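Local coordinates for protein GH3 beta-N-acetylglucosaminidase (Paenibacillaceae, PDB 6K5J) that hydrolyses terminal non-reducing beta-N-acetylglucosamine residues from oligosaccharides, as a beta-N-acetylglucosaminidase of glycoside hydrolase family 3, at residues A[454-460]-A[483-489]; A[430-434]-A[461-465]; A[370-376]-A[521-527]. One frame throughout, in Å; residues are numbered along the deposited sequence.

How the contacts relate
Contacts 2 and 3 each lie on the same side of the chain's centre as contact 1, around the six-stranded mixed sheet. Contact 1 is the buried one: it joins the loops leaving two neighbouring parallel strands, and a carboxylate, an amide and one shared water bond several of its backbone groups. Contact 2, partly buried, sits beyond edge strand 424-430 and turns on a single carbonyl oxygen with two donors; the Gln464 side chain passes from it to the backbone of contact 1. Contact 3 lies by the other edge strand, 374-377, and relies on backbone fit, water bridges and apolar packing. It meets contact 1 where Leu527 touches Pro487, whereas contacts 2 and 3 are about 14 Å apart at their nearest atoms.

Contact 1. Residues A[454-460]-A[483-489]; sequences VSYNAIF and SARNPFD
Asp489 OD2 is gripped by the hydroxyl of Ser455, whose OG donates over 2.7 Å to the anti lone pair, by a water that bridges the two loops, and weakly by the N-H of Ala458. The site lies where the adjacent parallel strands 450-455 and 478-483 run out into loops, in the six-stranded mixed sheet that accompanies the TIM-barrel domain of this family 3 hydrolase. Ser455 pairs with Ser483 in a parallel bridge, and just past it Ala484 N donates to Ser455 O at 2.8 Å. The other carboxylate oxygen, Asp489 OD1, takes the N-H of Ile459 at 3.0 Å, the donor standing 64° out of the carboxylate plane. One aspartate thus holds the short 3-10 turn 458-460 against the second 3-10 turn, which begins at 487-489.

The same water bonds to three backbone groups between the loops: it accepts from Asn457 N and Arg485 N and donates to Asn486 O. Its bond to Asp489 OD2 is 2.8 Å long. Beside it the Asn457 amide reaches across, its OD1 receiving Asn486 N at 2.9 Å from nearly straight ahead of the C=O bond, 163° at the oxygen.

Tyr456 CG is anti to its backbone N, which carries the ring under Arg485 in a CH-pi contact: Arg485 CB sits 4.2 Å from the centroid of the Tyr456 ring, 5° off its normal. The extended arginine chain then runs over the ring's rim toward the hydroxyl, CD 3.6 Å from Tyr456 CZ. Its guanidinium, which forms a salt bridge to Asp404 and a hydrogen bond to Val403 O, has NH1 near the tyrosine hydroxyl, although the position of that oxygen is doubtful. At the strand end packing is tight, with Val454 CG1 only 3.5 Å from Ala484 CB.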
loop_
_atom_site.group_PDB
_atom_site.type_symbol
_atom_site.label_atom_id
_atom_site.label_comp_id
_atom_site.label_asym_id
_atom_site.label_seq_id
_atom_site.Cartn_x
_atom_site.Cartn_y
_atom_site.Cartn_z
ATOM N N VAL A 454 -19.675 -1.180 -11.582
ATOM C CA VAL A 454 -18.408 -0.848 -10.947
ATOM C C VAL A 454 -17.460 -2.003 -11.251
ATOM O O VAL A 454 -17.690 -3.137 -10.820
ATOM C CB VAL A 454 -18.577 -0.623 -9.441
ATOM C CG1 VAL A 454 -17.233 -0.336 -8.804
ATOM C CG2 VAL A 454 -19.523 0.545 -9.181
ATOM N N SER A 455 -16.420 -1.739 -12.041
ATOM C CA SER A 455 -15.452 -2.782 -12.341
ATOM C C SER A 455 -14.329 -2.774 -11.305
ATOM O O SER A 455 -14.083 -1.784 -10.613
ATOM C CB SER A 455 -14.888 -2.631 -13.762
ATOM O OG SER A 455 -14.029 -1.508 -13.898
ATOM N N TYR A 456 -13.662 -3.917 -11.184
ATOM C CA TYR A 456 -12.610 -4.086 -10.183
ATOM C C TYR A 456 -11.556 -4.996 -10.809
ATOM O O TYR A 456 -11.707 -6.221 -10.808
ATOM C CB TYR A 456 -13.182 -4.654 -8.888
ATOM C CG TYR A 456 -12.216 -4.723 -7.722
ATOM C CD1 TYR A 456 -11.185 -5.652 -7.701
ATOM C CD2 TYR A 456 -12.352 -3.874 -6.628
ATOM C CE1 TYR A 456 -10.300 -5.722 -6.630
ATOM C CE2 TYR A 456 -11.477 -3.948 -5.549
ATOM C CZ TYR A 456 -10.461 -4.870 -5.557
ATOM O OH TYR A 456 -9.596 -4.941 -4.488
ATOM N N ASN A 457 -10.518 -4.383 -11.375
ATOM C CA ASN A 457 -9.475 -5.095 -12.114
ATOM C C ASN A 457 -10.076 -6.086 -13.114
ATOM O O ASN A 457 -9.643 -7.233 -13.230
ATOM C CB ASN A 457 -8.504 -5.788 -11.154
ATOM C CG ASN A 457 -7.533 -4.808 -10.515
ATOM O OD1 ASN A 457 -7.550 -3.613 -10.824
ATOM N ND2 ASN A 457 -6.692 -5.302 -9.620
ATOM N N ALA A 458 -11.079 -5.611 -13.863
ATOM C CA ALA A 458 -11.633 -6.385 -14.974
ATOM C C ALA A 458 -10.559 -6.788 -15.980
ATOM O O ALA A 458 -10.697 -7.813 -16.665
ATOM C CB ALA A 458 -12.729 -5.573 -15.672
ATOM N N ILE A 459 -9.492 -5.993 -16.098
ATOM C CA ILE A 459 -8.375 -6.337 -16.972
ATOM C C ILE A 459 -7.702 -7.648 -16.562
ATOM O O ILE A 459 -7.082 -8.313 -17.399
ATOM C CB ILE A 459 -7.359 -5.174 -17.004
ATOM C CG1 ILE A 459 -6.231 -5.483 -17.993
ATOM C CG2 ILE A 459 -6.788 -4.915 -15.597
ATOM C CD1 ILE A 459 -5.753 -4.326 -18.786
ATOM N N PHE A 460 -7.818 -8.043 -15.296
ATOM C CA PHE A 460 -7.271 -9.298 -14.799
ATOM C C PHE A 460 -8.345 -10.352 -14.535
ATOM O O PHE A 460 -8.034 -11.401 -13.969
ATOM C CB PHE A 460 -6.482 -9.059 -13.507
ATOM C CG PHE A 460 -5.291 -8.143 -13.663
ATOM C CD1 PHE A 460 -4.563 -8.102 -14.844
ATOM C CD2 PHE A 460 -4.891 -7.333 -12.609
ATOM C CE1 PHE A 460 -3.456 -7.262 -14.975
ATOM C CE2 PHE A 460 -3.790 -6.494 -12.724
ATOM C CZ PHE A 460 -3.065 -6.459 -13.913
ATOM N N SER A 483 -14.469 2.199 -12.972
ATOM C CA SER A 483 -13.480 1.300 -12.400
ATOM C C SER A 483 -13.152 1.750 -10.985
ATOM O O SER A 483 -12.899 2.937 -10.742
ATOM C CB SER A 483 -12.213 1.252 -13.262
ATOM O OG SER A 483 -11.742 2.554 -13.575
ATOM N N ALA A 484 -13.173 0.799 -10.052
ATOM C CA ALA A 484 -12.881 1.058 -8.647
ATOM C C ALA A 484 -11.579 0.406 -8.200
ATOM O O ALA A 484 -11.306 0.333 -6.993
ATOM C CB ALA A 484 -14.038 0.583 -7.764
ATOM N N ARG A 485 -10.783 -0.099 -9.137
ATOM C CA ARG A 485 -9.380 -0.324 -8.834
ATOM C C ARG A 485 -8.545 0.171 -10.015
ATOM O O ARG A 485 -8.568 1.374 -10.294
ATOM C CB ARG A 485 -9.107 -1.787 -8.463
ATOM C CG ARG A 485 -7.746 -1.913 -7.769
ATOM C CD ARG A 485 -7.616 -3.100 -6.821
ATOM N NE ARG A 485 -6.263 -3.102 -6.261
ATOM C CZ ARG A 485 -5.941 -3.468 -5.021
ATOM N NH1 ARG A 485 -6.872 -3.893 -4.174
ATOM N NH2 ARG A 485 -4.674 -3.408 -4.627
ATOM N N ASN A 486 -7.802 -0.692 -10.711
ATOM C CA ASN A 486 -6.926 -0.175 -11.763
ATOM C C ASN A 486 -7.761 0.468 -12.868
ATOM O O ASN A 486 -8.768 -0.106 -13.299
ATOM C CB ASN A 486 -6.043 -1.274 -12.365
ATOM C CG ASN A 486 -4.944 -1.734 -11.413
ATOM O OD1 ASN A 486 -4.809 -1.223 -10.303
ATOM N ND2 ASN A 486 -4.162 -2.714 -11.847
ATOM N N PRO A 487 -7.365 1.648 -13.365
ATOM C CA PRO A 487 -8.129 2.288 -14.444
ATOM C C PRO A 487 -7.907 1.640 -15.794
ATOM O O PRO A 487 -8.619 1.979 -16.747
ATOM C CB PRO A 487 -7.601 3.728 -14.434
ATOM C CG PRO A 487 -6.150 3.566 -14.017
ATOM C CD PRO A 487 -6.187 2.444 -12.972
ATOM N N PHE A 488 -6.967 0.700 -15.894
ATOM C CA PHE A 488 -6.614 0.070 -17.159
ATOM C C PHE A 488 -7.651 -0.948 -17.621
ATOM O O PHE A 488 -7.499 -1.517 -18.711
ATOM C CB PHE A 488 -5.221 -0.555 -17.017
ATOM C CG PHE A 488 -4.249 0.346 -16.281
ATOM C CD1 PHE A 488 -3.951 1.609 -16.778
ATOM C CD2 PHE A 488 -3.683 -0.045 -15.077
ATOM C CE1 PHE A 488 -3.071 2.465 -16.095
ATOM C CE2 PHE A 488 -2.803 0.802 -14.387
ATOM C CZ PHE A 488 -2.505 2.052 -14.891
ATOM N N ASP A 489 -8.705 -1.169 -16.826
ATOM C CA ASP A 489 -9.827 -1.995 -17.257
ATOM C C ASP A 489 -10.344 -1.582 -18.627
ATOM O O ASP A 489 -10.786 -2.430 -19.412
ATOM C CB ASP A 489 -10.972 -1.902 -16.239
ATOM C CG ASP A 489 -10.715 -2.704 -14.988
ATOM O OD1 ASP A 489 -9.626 -3.294 -14.861
ATOM O OD2 ASP A 489 -11.613 -2.737 -14.117
HETATM O O HOH W 1 -10.656 -1.521 -11.782
#

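Contact 2. Residues A[430-434]-A[461-465]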
loop_
_atom_site.group_PDB
_atom_site.type_symbol
_atom_site.label_atom_id
_atom_site.label_comp_id
_atom_site.label_asym_id
_atom_site.label_seq_id
_atom_site.Cartn_x
_atom_site.Cartn_y
_atom_site.Cartn_z
ATOM N N GLY A 430 -19.022 -11.403 -7.432
ATOM C CA GLY A 430 -17.609 -11.611 -7.203
ATOM C C GLY A 430 -16.764 -10.932 -8.261
ATOM O O GLY A 430 -17.189 -10.733 -9.403
ATOM N N VAL A 431 -15.550 -10.550 -7.859
ATOM C CA VAL A 431 -14.597 -9.995 -8.818
ATOM C C VAL A 431 -14.352 -10.986 -9.944
ATOM O O VAL A 431 -14.123 -10.595 -11.097
ATOM C CB VAL A 431 -13.300 -9.600 -8.084
ATOM C CG1 VAL A 431 -12.160 -9.364 -9.059
ATOM C CG2 VAL A 431 -13.545 -8.366 -7.250
ATOM N N GLN A 432 -14.407 -12.281 -9.633
ATOM C CA GLN A 432 -14.564 -13.344 -10.619
ATOM C C GLN A 432 -15.988 -13.872 -10.472
ATOM O O GLN A 432 -16.240 -14.792 -9.676
ATOM C CB GLN A 432 -13.533 -14.453 -10.404
ATOM C CG GLN A 432 -12.090 -13.941 -10.397
ATOM C CD GLN A 432 -11.127 -14.940 -9.790
ATOM O OE1 GLN A 432 -10.914 -16.023 -10.338
ATOM N NE2 GLN A 432 -10.545 -14.587 -8.648
ATOM N N PRO A 433 -16.958 -13.305 -11.184
ATOM C CA PRO A 433 -18.359 -13.630 -10.905
ATOM C C PRO A 433 -18.694 -15.064 -11.288
ATOM O O PRO A 433 -18.164 -15.619 -12.252
ATOM C CB PRO A 433 -19.133 -12.628 -11.771
ATOM C CG PRO A 433 -18.205 -12.337 -12.909
ATOM C CD PRO A 433 -16.818 -12.369 -12.316
ATOM N N THR A 434 -19.582 -15.665 -10.501
ATOM C CA THR A 434 -20.065 -17.002 -10.807
ATOM C C THR A 434 -20.968 -16.977 -12.042
ATOM O O THR A 434 -21.444 -15.925 -12.482
ATOM C CB THR A 434 -20.831 -17.576 -9.616
ATOM O OG1 THR A 434 -22.091 -16.910 -9.506
ATOM C CG2 THR A 434 -20.047 -17.370 -8.320
ATOM N N SER A 461 -9.606 -10.101 -14.891
ATOM C CA SER A 461 -10.692 -11.025 -14.560
ATOM C C SER A 461 -11.554 -11.206 -15.803
ATOM O O SER A 461 -12.503 -10.442 -16.034
ATOM C CB SER A 461 -11.505 -10.526 -13.365
ATOM O OG SER A 461 -12.646 -11.352 -13.136
ATOM N N PRO A 462 -11.247 -12.220 -16.625
ATOM C CA PRO A 462 -11.956 -12.383 -17.911
ATOM C C PRO A 462 -13.469 -12.515 -17.800
ATOM O O PRO A 462 -14.183 -11.983 -18.659
ATOM C CB PRO A 462 -11.321 -13.660 -18.483
ATOM C CG PRO A 462 -9.933 -13.669 -17.894
ATOM C CD PRO A 462 -10.123 -13.163 -16.488
ATOM N N ASP A 463 -13.986 -13.220 -16.788
ATOM C CA ASP A 463 -15.438 -13.372 -16.679
ATOM C C ASP A 463 -16.114 -12.057 -16.316
ATOM O O ASP A 463 -17.259 -11.813 -16.722
ATOM C CB ASP A 463 -15.793 -14.445 -15.646
ATOM C CG ASP A 463 -15.294 -15.824 -16.039
ATOM O OD1 ASP A 463 -15.137 -16.078 -17.249
ATOM O OD2 ASP A 463 -15.056 -16.643 -15.129
ATOM N N GLN A 464 -15.431 -11.212 -15.537
ATOM C CA GLN A 464 -15.943 -9.876 -15.266
ATOM C C GLN A 464 -15.970 -9.039 -16.538
ATOM O O GLN A 464 -16.971 -8.378 -16.837
ATOM C CB GLN A 464 -15.092 -9.192 -14.192
ATOM C CG GLN A 464 -15.674 -7.881 -13.699
ATOM C CD GLN A 464 -14.715 -7.100 -12.805
ATOM O OE1 GLN A 464 -14.718 -5.878 -12.823
ATOM N NE2 GLN A 464 -13.890 -7.806 -12.031
ATOM N N ALA A 465 -14.872 -9.049 -17.302
ATOM C CA ALA A 465 -14.820 -8.236 -18.512
ATOM C C ALA A 465 -15.839 -8.713 -19.538
ATOM O O ALA A 465 -16.446 -7.901 -20.248
ATOM C CB ALA A 465 -13.409 -8.251 -19.105
HETATM O O HOH W 2 -15.413 -16.025 -12.593
#
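Val431 O accepts two hydrogen bonds from the opposite segment, from Ser461 OG at 2.6 Å and from Gln464 NE2 at 3.0 Å. The motif is a helix start packed on a strand-to-helix loop. Ser461 occupies the N-cap position of helix 462-472; the loop residues 430-434 lead from edge strand 424-430 of the mixed sheet into helix 435-447. The two donors approach differently. Gln464 NE2 lies in the carbonyl plane, on a lone pair, with 127° at the oxygen, whereas the Ser461 hydroxyl is tilted 23° from that plane.

With CG anti to the backbone N (chi1 -171°) and the chain extended beyond it, the Gln464 side chain reaches Val431 O with one end of its amide and the backbone of Tyr456 with the other. Its OE1 accepts the N-H of Tyr456, so both ends of the amide are engaged and its rotation is fixed. On the loop side, Glu437 OE1 takes the backbone N-H groups of Gly430 and Thr434, tying the loop to the helix that follows it.

Pro433 supplies the apolar part, its ring resting against the first turn of the helix with CD 3.7 Å from Gln464 N and 4.1 Å from Asp463 CB. At exposed Asp463 the link becomes indirect. A water donates to Pro433 O at 2.8 Å and to Asp463 OD2 at 2.6 Å, bridging loop carbonyl and helix carboxylate.

Contact 3. Residues A[370-376]-A[521-527]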
loop_
_atom_site.group_PDB
_atom_site.type_symbol
_atom_site.label_atom_id
_atom_site.label_comp_id
_atom_site.label_asym_id
_atom_site.label_seq_id
_atom_site.Cartn_x
_atom_site.Cartn_y
_atom_site.Cartn_z
ATOM N N GLU A 370 -13.564 14.158 -4.690
ATOM C CA GLU A 370 -14.290 14.928 -5.703
ATOM C C GLU A 370 -13.364 15.409 -6.816
ATOM O O GLU A 370 -13.797 15.549 -7.965
ATOM C CB GLU A 370 -15.005 16.127 -5.066
ATOM C CG GLU A 370 -16.137 15.745 -4.099
ATOM C CD GLU A 370 -16.872 16.955 -3.523
ATOM O OE1 GLU A 370 -16.670 18.081 -4.021
ATOM O OE2 GLU A 370 -17.650 16.773 -2.565
ATOM N N LYS A 371 -12.095 15.681 -6.496
ATOM C CA LYS A 371 -11.136 16.132 -7.499
ATOM C C LYS A 371 -10.509 14.987 -8.286
ATOM O O LYS A 371 -9.826 15.246 -9.283
ATOM C CB LYS A 371 -10.012 16.951 -6.833
ATOM C CG LYS A 371 -10.429 18.337 -6.353
ATOM C CD LYS A 371 -9.260 19.087 -5.678
ATOM C CE LYS A 371 -8.371 19.818 -6.692
ATOM N NZ LYS A 371 -7.093 20.345 -6.087
ATOM N N SER A 372 -10.734 13.743 -7.875
ATOM C CA SER A 372 -10.026 12.580 -8.395
ATOM C C SER A 372 -10.769 11.865 -9.524
ATOM O O SER A 372 -10.133 11.433 -10.491
ATOM C CB SER A 372 -9.751 11.605 -7.232
ATOM O OG SER A 372 -9.053 10.448 -7.648
ATOM N N ILE A 373 -12.103 11.749 -9.438
ATOM C CA ILE A 373 -12.869 10.991 -10.429
ATOM C C ILE A 373 -12.542 11.476 -11.832
ATOM O O ILE A 373 -12.551 12.680 -12.113
ATOM C CB ILE A 373 -14.381 11.104 -10.159
ATOM C CG1 ILE A 373 -14.702 10.754 -8.692
ATOM C CG2 ILE A 373 -15.141 10.223 -11.161
ATOM C CD1 ILE A 373 -14.350 9.315 -8.289
ATOM N N THR A 374 -12.279 10.525 -12.727
ATOM C CA THR A 374 -11.769 10.799 -14.061
ATOM C C THR A 374 -12.688 10.177 -15.103
ATOM O O THR A 374 -13.187 9.069 -14.915
ATOM C CB THR A 374 -10.349 10.236 -14.191
ATOM O OG1 THR A 374 -9.536 10.807 -13.155
ATOM C CG2 THR A 374 -9.751 10.548 -15.555
ATOM N N LEU A 375 -12.928 10.898 -16.193
ATOM C CA LEU A 375 -13.717 10.393 -17.310
ATOM C C LEU A 375 -12.763 10.069 -18.449
ATOM O O LEU A 375 -12.110 10.967 -18.986
ATOM C CB LEU A 375 -14.767 11.416 -17.759
ATOM C CG LEU A 375 -15.659 11.036 -18.960
ATOM C CD1 LEU A 375 -16.315 9.666 -18.765
ATOM C CD2 LEU A 375 -16.723 12.096 -19.194
ATOM N N LEU A 376 -12.674 8.796 -18.816
ATOM C CA LEU A 376 -11.759 8.376 -19.870
ATOM C C LEU A 376 -12.428 8.259 -21.229
ATOM O O LEU A 376 -11.754 8.405 -22.255
ATOM C CB LEU A 376 -11.121 7.025 -19.516
ATOM C CG LEU A 376 -9.965 7.013 -18.511
ATOM C CD1 LEU A 376 -10.478 7.235 -17.119
ATOM C CD2 LEU A 376 -9.237 5.668 -18.578
ATOM N N ILE A 521 -21.557 17.251 -9.429
ATOM C CA ILE A 521 -20.238 17.847 -9.608
ATOM C C ILE A 521 -19.715 17.471 -10.985
ATOM O O ILE A 521 -20.148 16.493 -11.599
ATOM C CB ILE A 521 -19.232 17.414 -8.515
ATOM C CG1 ILE A 521 -18.941 15.903 -8.604
ATOM C CG2 ILE A 521 -19.758 17.768 -7.113
ATOM C CD1 ILE A 521 -17.965 15.398 -7.475
ATOM N N ALA A 522 -18.787 18.278 -11.478
ATOM C CA ALA A 522 -18.130 17.998 -12.740
ATOM C C ALA A 522 -16.904 17.124 -12.503
ATOM O O ALA A 522 -16.338 17.090 -11.408
ATOM C CB ALA A 522 -17.708 19.300 -13.431
ATOM N N VAL A 523 -16.483 16.425 -13.554
ATOM C CA VAL A 523 -15.260 15.640 -13.454
ATOM C C VAL A 523 -14.066 16.579 -13.519
ATOM O O VAL A 523 -13.992 17.476 -14.368
ATOM C CB VAL A 523 -15.182 14.564 -14.551
ATOM C CG1 VAL A 523 -15.658 13.215 -14.004
ATOM C CG2 VAL A 523 -15.976 14.967 -15.764
ATOM N N GLN A 524 -13.132 16.389 -12.592
ATOM C CA GLN A 524 -11.909 17.184 -12.570
ATOM C C GLN A 524 -10.645 16.345 -12.663
ATOM O O GLN A 524 -9.568 16.909 -12.883
ATOM C CB GLN A 524 -11.831 18.034 -11.291
ATOM C CG GLN A 524 -12.945 19.082 -11.119
ATOM C CD GLN A 524 -12.782 19.866 -9.821
ATOM O OE1 GLN A 524 -13.548 19.689 -8.878
ATOM N NE2 GLN A 524 -11.772 20.720 -9.766
ATOM N N GLY A 525 -10.739 15.030 -12.507
ATOM C CA GLY A 525 -9.544 14.215 -12.435
ATOM C C GLY A 525 -8.876 14.077 -13.784
ATOM O O GLY A 525 -9.496 14.223 -14.836
ATOM N N THR A 526 -7.582 13.784 -13.747
ATOM C CA THR A 526 -6.798 13.526 -14.948
ATOM C C THR A 526 -6.120 12.175 -14.795
ATOM O O THR A 526 -5.459 11.935 -13.783
ATOM C CB THR A 526 -5.751 14.630 -15.153
ATOM O OG1 THR A 526 -6.414 15.848 -15.520
ATOM C CG2 THR A 526 -4.762 14.245 -16.245
ATOM N N LEU A 527 -6.272 11.300 -15.785
ATOM C CA LEU A 527 -5.647 9.984 -15.722
ATOM C C LEU A 527 -4.146 10.118 -15.451
ATOM O O LEU A 527 -3.430 10.732 -16.259
ATOM C CB LEU A 527 -5.876 9.244 -17.035
ATOM C CG LEU A 527 -5.258 7.855 -17.155
ATOM C CD1 LEU A 527 -5.995 6.863 -16.272
ATOM C CD2 LEU A 527 -5.264 7.405 -18.623
HETATM O O HOH W 3 -15.529 17.590 -8.968
HETATM O O HOH W 4 -13.582 14.675 -10.532
HETATM O O HOH W 5 -11.671 13.459 -16.409
#
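Gly525 presses its backbone against the turn at Ser372 and Ile373, with the CA atoms of Ser372 and Gly525 4.4 Å apart. This is the junction between helix 359-372 and edge strand 374-377 of the mixed sheet, crossed by the irregular chain that follows helix 507-517. Here the fit is tight. Gly525 N donates to Ile373 O at 3.0 Å, from 37° above the carbonyl plane, and Gly525 CA makes a CA-H...O contact with Ser372 O at 3.4 Å, 161° at the hydrogen. Gly525 CA also lies close to Thr374 OG1. That hydroxyl lies anti to the carbonyl carbon (chi1 -56°), which lets it donate to Ser372 O at 2.8 Å while CG2 faces Leu527 N; it is also bonded to Tyr503 OH.

Apolar flanks continue the packing. Leu376 CD2 meets Leu527 CD1 at 4.2 Å, the two side chains crossing at about a right angle. Ile521 CD1 lies 3.9 Å from Glu370 CG, touching the aliphatic stem while the carboxylate turns to a salt bridge with Arg511.

The solvent side is at exposed Gln524, whose CB comes no nearer than 4.0 Å to Lys371 O. Waters border the glycine itself: one joins Leu375 N to Gly525 O; another donates to Ile373 O, the acceptor of Gly525 N, and to Glu370 O, and accepts the N-H of Gln524, its oxygen 2.7 Å from Gln524 N.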